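Local coordinates for ribosome-inactivating protein 3 (PDB 2PQG) that is a maize member of the plant ribosome-inactivating protein family, folded as a single chain that joins a mixed beta sheet to many helices, at residues K34-P39 with K225-W230; L188-V193 with R254-V259. All coordinates share one frame; numbering follows the deposited sequence.

Contact 2 lies in the interior, whereas contact 1, whose centre lies about 22 Å from the centre of the chain against about 13 Å for that of contact 2, is only partly buried. Both pin loops onto helices, but by different means. In contact 2, residues 254-259 bind through backbone hydrogen bonds to the break between helix 171-189 and helix 191-199. Contact 1 sets residues 34-39 on helix 220-232 through an isoleucine and a phenylalanine ring, with a water on Gly-35 O whose second leg is doubtful. Where the loops meet, Gln-38 NE2 lies 3.1 Å from Val-256 O and Pro-39 O 3.2 Å from Val-259 N, both probable hydrogen bonds, which would tie the loops to each other.

Contact 1. Residues K34-P39 with K225-W230; sequences KGIFQP and KAAFEW
Gly-35 O, 4.5 Å from Ala-227 O, accepts a water's hydrogen bond at 2.8 Å; the same water's approach to Ala-227 O is too short to be more than doubtful. The contact is loop-on-helix: the long loop between helix 15-27 and strand 51-57 lies against helix 220-232 of this ribosome-inactivating protein fold. Glycine suits this point of the loop: with phi at 87° a beta carbon would press on the carbonyl O of Lys-34, and it would also point at the helix. The next residue supplies the apolar grip. Ile-36 CG1 stands anti to its own carbonyl carbon (chi1 -58°) and passes Ala-227 O at 3.7 Å. On the other branch, Ile-36 CG2 comes within 4.4 Å of Ala-227 CB, a methyl small enough to let the loop come close to the helix. The beta carbon of Phe-228 is directed away from the loop, yet its ring comes back to Ile-36, and His-33 also meets this ring. Farther along the helix Trp-230 is tied to other parts of the chain, NE1 to Ala-236 O and its carbonyl to Lys-249 NZ. Ile-36 CD1 makes a CH-pi contact over one face of the Phe-228 ring, above its centre, 3.5 Å from the centroid and 6° off the normal.

Contact 2. Residues L188-V193 with R254-V259; sequences LRFNTV and RIVALV
Phe-190 presents the edge of its ring to Ile-255 O, which lies near the ring plane, 3.5 Å from Phe-190 CD2. Val-256 CG1 approaches the same ring obliquely, 3.5 Å from Phe-190 CE2. The other flat group, the Asn-191 amide, lies against the backbone of residues 254-257, with OD1 3.7 Å from Arg-254 C. Phenylalanine suits this buried break between helices, filling against branched side chains. Just before it, Arg-189 O accepts two backbone bonds, from Ala-257 N at 2.7 Å and from Leu-258 N at 3.2 Å. Ala-257 points its methyl at this helix end, small enough for CB to rest 3.5 Å from Arg-189 O. On the other side of Phe-190, Thr-192 N donates to Ile-255 O at 3.3 Å, bent to 147°. The CG2 methyls of Thr-192 and Ile-255 touch, while the threonine hydroxyl, anti to the backbone N (chi1 178°), turns to Gln-213 OE1. Arg-189 NH2 is hydrogen-bonded to Asn-71 O, and Trp-220 meets both this arginine, as cation-pi partner, and the Phe-190 ring. The loop thus lies across the junction of helix 171-189 and helix 191-199, flanked by helix 15-27 (Leu-258 on Ile-27) and helix 220-232 (Val-256 on Ile-223).

Contact 1. Residues K34-P39 with K225-W230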
loop_
_atom_site.group_PDB
_atom_site.type_symbol
_atom_site.label_atom_id
_atom_site.label_comp_id
_atom_site.label_asym_id
_atom_site.label_seq_id
_atom_site.Cartn_x
_atom_site.Cartn_y
_atom_site.Cartn_z
ATOM N N LYS A 34 4.234 6.993 25.726
ATOM C CA LYS A 34 4.293 8.360 26.238
ATOM C C LYS A 34 5.211 9.197 25.342
ATOM O O LYS A 34 6.300 8.751 24.972
ATOM C CB LYS A 34 4.826 8.354 27.678
ATOM C CG LYS A 34 4.837 9.720 28.356
ATOM C CD LYS A 34 5.866 9.785 29.483
ATOM C CE LYS A 34 5.312 9.299 30.814
ATOM N NZ LYS A 34 4.791 7.908 30.747
ATOM N N GLY A 35 4.771 10.400 24.987
ATOM C CA GLY A 35 5.592 11.252 24.144
ATOM C C GLY A 35 5.405 11.021 22.658
ATOM O O GLY A 35 5.987 11.730 21.839
ATOM N N ILE A 36 4.595 10.029 22.309
ATOM C CA ILE A 36 4.323 9.707 20.915
ATOM C C ILE A 36 2.821 9.860 20.653
ATOM O O ILE A 36 2.021 9.026 21.082
ATOM C CB ILE A 36 4.765 8.253 20.584
ATOM C CG1 ILE A 36 6.253 8.084 20.891
ATOM C CG2 ILE A 36 4.517 7.944 19.116
ATOM C CD1 ILE A 36 6.830 6.724 20.498
ATOM N N PHE A 37 2.442 10.931 19.959
ATOM C CA PHE A 37 1.041 11.189 19.648
ATOM C C PHE A 37 0.371 10.014 18.934
ATOM O O PHE A 37 -0.707 9.584 19.331
ATOM C CB PHE A 37 0.914 12.444 18.779
ATOM C CG PHE A 37 1.275 13.723 19.487
ATOM C CD1 PHE A 37 1.773 14.809 18.766
ATOM C CD2 PHE A 37 1.101 13.856 20.866
ATOM C CE1 PHE A 37 2.097 16.012 19.404
ATOM C CE2 PHE A 37 1.420 15.052 21.518
ATOM C CZ PHE A 37 1.920 16.133 20.783
ATOM N N GLN A 38 1.007 9.492 17.889
ATOM C CA GLN A 38 0.438 8.382 17.131
ATOM C C GLN A 38 0.524 7.034 17.824
ATOM O O GLN A 38 1.449 6.773 18.587
ATOM C CB GLN A 38 1.138 8.226 15.778
ATOM C CG GLN A 38 1.195 9.468 14.926
ATOM C CD GLN A 38 2.417 10.314 15.211
ATOM O OE1 GLN A 38 3.133 10.089 16.190
ATOM N NE2 GLN A 38 2.659 11.303 14.357
ATOM N N PRO A 39 -0.461 6.161 17.573
ATOM C CA PRO A 39 -0.467 4.828 18.169
ATOM C C PRO A 39 0.721 4.061 17.595
ATOM O O PRO A 39 1.093 4.266 16.438
ATOM C CB PRO A 39 -1.794 4.249 17.694
ATOM C CG PRO A 39 -2.673 5.432 17.687
ATOM C CD PRO A 39 -1.800 6.498 17.056
ATOM N N LYS A 225 11.152 6.288 13.595
ATOM C CA LYS A 225 12.279 6.322 14.529
ATOM C C LYS A 225 12.345 7.699 15.192
ATOM O O LYS A 225 12.564 7.810 16.399
ATOM C CB LYS A 225 13.592 6.020 13.800
ATOM C CG LYS A 225 13.684 4.584 13.295
ATOM C CD LYS A 225 15.057 4.223 12.717
ATOM C CE LYS A 225 15.133 2.718 12.490
ATOM N NZ LYS A 225 16.505 2.231 12.202
ATOM N N ALA A 226 12.144 8.748 14.399
ATOM C CA ALA A 226 12.152 10.104 14.927
ATOM C C ALA A 226 11.012 10.253 15.929
ATOM O O ALA A 226 11.154 10.941 16.941
ATOM C CB ALA A 226 11.990 11.118 13.797
ATOM N N ALA A 227 9.880 9.612 15.648
ATOM C CA ALA A 227 8.734 9.693 16.544
ATOM C C ALA A 227 9.179 9.279 17.938
ATOM O O ALA A 227 8.831 9.921 18.932
ATOM C CB ALA A 227 7.617 8.788 16.055
ATOM N N PHE A 228 9.962 8.205 17.996
ATOM C CA PHE A 228 10.478 7.694 19.263
ATOM C C PHE A 228 11.564 8.596 19.856
ATOM O O PHE A 228 11.639 8.767 21.076
ATOM C CB PHE A 228 11.025 6.275 19.087
ATOM C CG PHE A 228 9.968 5.203 19.170
ATOM C CD1 PHE A 228 9.042 5.021 18.143
ATOM C CD2 PHE A 228 9.898 4.376 20.288
ATOM C CE1 PHE A 228 8.059 4.035 18.235
ATOM C CE2 PHE A 228 8.920 3.390 20.389
ATOM C CZ PHE A 228 8.001 3.216 19.360
ATOM N N GLU A 229 12.405 9.169 18.997
ATOM C CA GLU A 229 13.456 10.064 19.466
ATOM C C GLU A 229 12.850 11.325 20.083
ATOM O O GLU A 229 13.374 11.852 21.063
ATOM C CB GLU A 229 14.385 10.468 18.320
ATOM C CG GLU A 229 15.362 11.573 18.715
ATOM C CD GLU A 229 16.368 11.915 17.630
ATOM O OE1 GLU A 229 17.075 12.936 17.792
ATOM O OE2 GLU A 229 16.459 11.169 16.627
ATOM N N TRP A 230 11.754 11.806 19.494
ATOM C CA TRP A 230 11.091 13.004 19.988
ATOM C C TRP A 230 10.323 12.720 21.263
ATOM O O TRP A 230 9.935 13.641 21.990
ATOM C CB TRP A 230 10.177 13.608 18.910
ATOM C CG TRP A 230 10.914 14.517 17.967
ATOM C CD1 TRP A 230 11.910 15.398 18.282
ATOM C CD2 TRP A 230 10.684 14.659 16.563
ATOM N NE1 TRP A 230 12.314 16.081 17.158
ATOM C CE2 TRP A 230 11.579 15.646 16.088
ATOM C CE3 TRP A 230 9.807 14.050 15.659
ATOM C CZ2 TRP A 230 11.623 16.037 14.749
ATOM C CZ3 TRP A 230 9.852 14.441 14.323
ATOM C CH2 TRP A 230 10.756 15.426 13.885
HETATM O O HOH W 1 7.181 11.677 19.343
#

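Contact 2. Residues L188-V193 with R254-V259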
loop_
_atom_site.group_PDB
_atom_site.type_symbol
_atom_site.label_atom_id
_atom_site.label_comp_id
_atom_site.label_asym_id
_atom_site.label_seq_id
_atom_site.Cartn_x
_atom_site.Cartn_y
_atom_site.Cartn_z
ATOM N N LEU A 188 -3.356 4.259 5.299
ATOM C CA LEU A 188 -3.521 3.934 6.712
ATOM C C LEU A 188 -2.358 4.485 7.557
ATOM O O LEU A 188 -2.568 5.018 8.648
ATOM C CB LEU A 188 -3.631 2.412 6.893
ATOM C CG LEU A 188 -4.841 1.666 6.309
ATOM C CD1 LEU A 188 -4.600 0.168 6.384
ATOM C CD2 LEU A 188 -6.113 2.032 7.054
ATOM N N ARG A 189 -1.138 4.357 7.045
ATOM C CA ARG A 189 0.047 4.851 7.741
ATOM C C ARG A 189 0.102 6.375 7.849
ATOM O O ARG A 189 0.367 6.925 8.918
ATOM C CB ARG A 189 1.317 4.412 7.015
ATOM C CG ARG A 189 1.717 2.970 7.142
ATOM C CD ARG A 189 2.880 2.728 6.198
ATOM N NE ARG A 189 3.398 1.374 6.292
ATOM C CZ ARG A 189 4.449 0.937 5.610
ATOM N NH1 ARG A 189 5.085 1.753 4.783
ATOM N NH2 ARG A 189 4.878 -0.307 5.770
ATOM N N PHE A 190 -0.125 7.053 6.729
ATOM C CA PHE A 190 -0.043 8.505 6.687
ATOM C C PHE A 190 -1.369 9.219 6.546
ATOM O O PHE A 190 -2.122 8.942 5.610
ATOM C CB PHE A 190 0.836 8.952 5.513
ATOM C CG PHE A 190 2.224 8.405 5.542
ATOM C CD1 PHE A 190 2.484 7.102 5.132
ATOM C CD2 PHE A 190 3.277 9.194 5.983
ATOM C CE1 PHE A 190 3.787 6.595 5.154
ATOM C CE2 PHE A 190 4.576 8.696 6.006
ATOM C CZ PHE A 190 4.833 7.393 5.594
ATOM N N ASN A 191 -1.656 10.148 7.457
ATOM C CA ASN A 191 -2.884 10.919 7.344
ATOM C C ASN A 191 -2.650 12.020 6.303
ATOM O O ASN A 191 -3.576 12.731 5.912
ATOM C CB ASN A 191 -3.321 11.511 8.693
ATOM C CG ASN A 191 -2.169 12.048 9.511
ATOM O OD1 ASN A 191 -2.346 12.941 10.340
ATOM N ND2 ASN A 191 -0.987 11.498 9.302
ATOM N N THR A 192 -1.408 12.154 5.845
ATOM C CA THR A 192 -1.108 13.139 4.815
ATOM C C THR A 192 -1.595 12.546 3.480
ATOM O O THR A 192 -2.030 13.264 2.583
ATOM C CB THR A 192 0.419 13.467 4.760
ATOM O OG1 THR A 192 0.677 14.405 3.704
ATOM C CG2 THR A 192 1.244 12.201 4.552
ATOM N N VAL A 193 -1.535 11.221 3.377
ATOM C CA VAL A 193 -1.979 10.513 2.182
ATOM C C VAL A 193 -3.497 10.324 2.196
ATOM O O VAL A 193 -4.161 10.524 1.175
ATOM C CB VAL A 193 -1.305 9.126 2.072
ATOM C CG1 VAL A 193 -1.989 8.288 0.994
ATOM C CG2 VAL A 193 0.170 9.308 1.746
ATOM N N ARG A 254 0.963 15.800 11.723
ATOM C CA ARG A 254 0.082 16.158 10.610
ATOM C C ARG A 254 0.388 15.276 9.403
ATOM O O ARG A 254 -0.258 15.392 8.353
ATOM C CB ARG A 254 0.335 17.600 10.196
ATOM C CG ARG A 254 -0.452 18.641 10.942
ATOM C CD ARG A 254 -1.219 19.547 9.989
ATOM N NE ARG A 254 -2.324 18.853 9.326
ATOM C CZ ARG A 254 -3.218 19.447 8.538
ATOM N NH1 ARG A 254 -3.143 20.752 8.309
ATOM N NH2 ARG A 254 -4.193 18.738 7.983
ATOM N N ILE A 255 1.324 14.352 9.573
ATOM C CA ILE A 255 1.827 13.539 8.487
ATOM C C ILE A 255 1.655 12.040 8.624
ATOM O O ILE A 255 1.143 11.388 7.721
ATOM C CB ILE A 255 3.333 13.892 8.326
ATOM C CG1 ILE A 255 3.500 15.323 7.797
ATOM C CG2 ILE A 255 4.044 12.900 7.444
ATOM C CD1 ILE A 255 4.946 15.774 7.703
ATOM N N VAL A 256 2.144 11.509 9.738
ATOM C CA VAL A 256 2.020 10.082 10.006
ATOM C C VAL A 256 0.909 9.858 11.023
ATOM O O VAL A 256 0.771 10.605 11.992
ATOM C CB VAL A 256 3.324 9.463 10.552
ATOM C CG1 VAL A 256 4.291 9.214 9.409
ATOM C CG2 VAL A 256 3.943 10.389 11.580
ATOM N N ALA A 257 0.107 8.826 10.787
ATOM C CA ALA A 257 -1.006 8.498 11.669
ATOM C C ALA A 257 -0.625 7.351 12.589
ATOM O O ALA A 257 -0.999 7.340 13.755
ATOM C CB ALA A 257 -2.244 8.131 10.842
ATOM N N LEU A 258 0.129 6.390 12.064
ATOM C CA LEU A 258 0.560 5.244 12.854
ATOM C C LEU A 258 2.061 5.007 12.688
ATOM O O LEU A 258 2.559 4.895 11.563
ATOM C CB LEU A 258 -0.203 3.995 12.419
ATOM C CG LEU A 258 -1.730 4.040 12.513
ATOM C CD1 LEU A 258 -2.309 2.870 11.724
ATOM C CD2 LEU A 258 -2.175 4.001 13.969
ATOM N N VAL A 259 2.784 4.917 13.803
ATOM C CA VAL A 259 4.220 4.701 13.725
ATOM C C VAL A 259 4.655 3.272 13.948
ATOM O O VAL A 259 4.028 2.506 14.681
ATOM C CB VAL A 259 4.996 5.584 14.715
ATOM C CG1 VAL A 259 4.736 7.039 14.410
ATOM C CG2 VAL A 259 4.615 5.238 16.138
#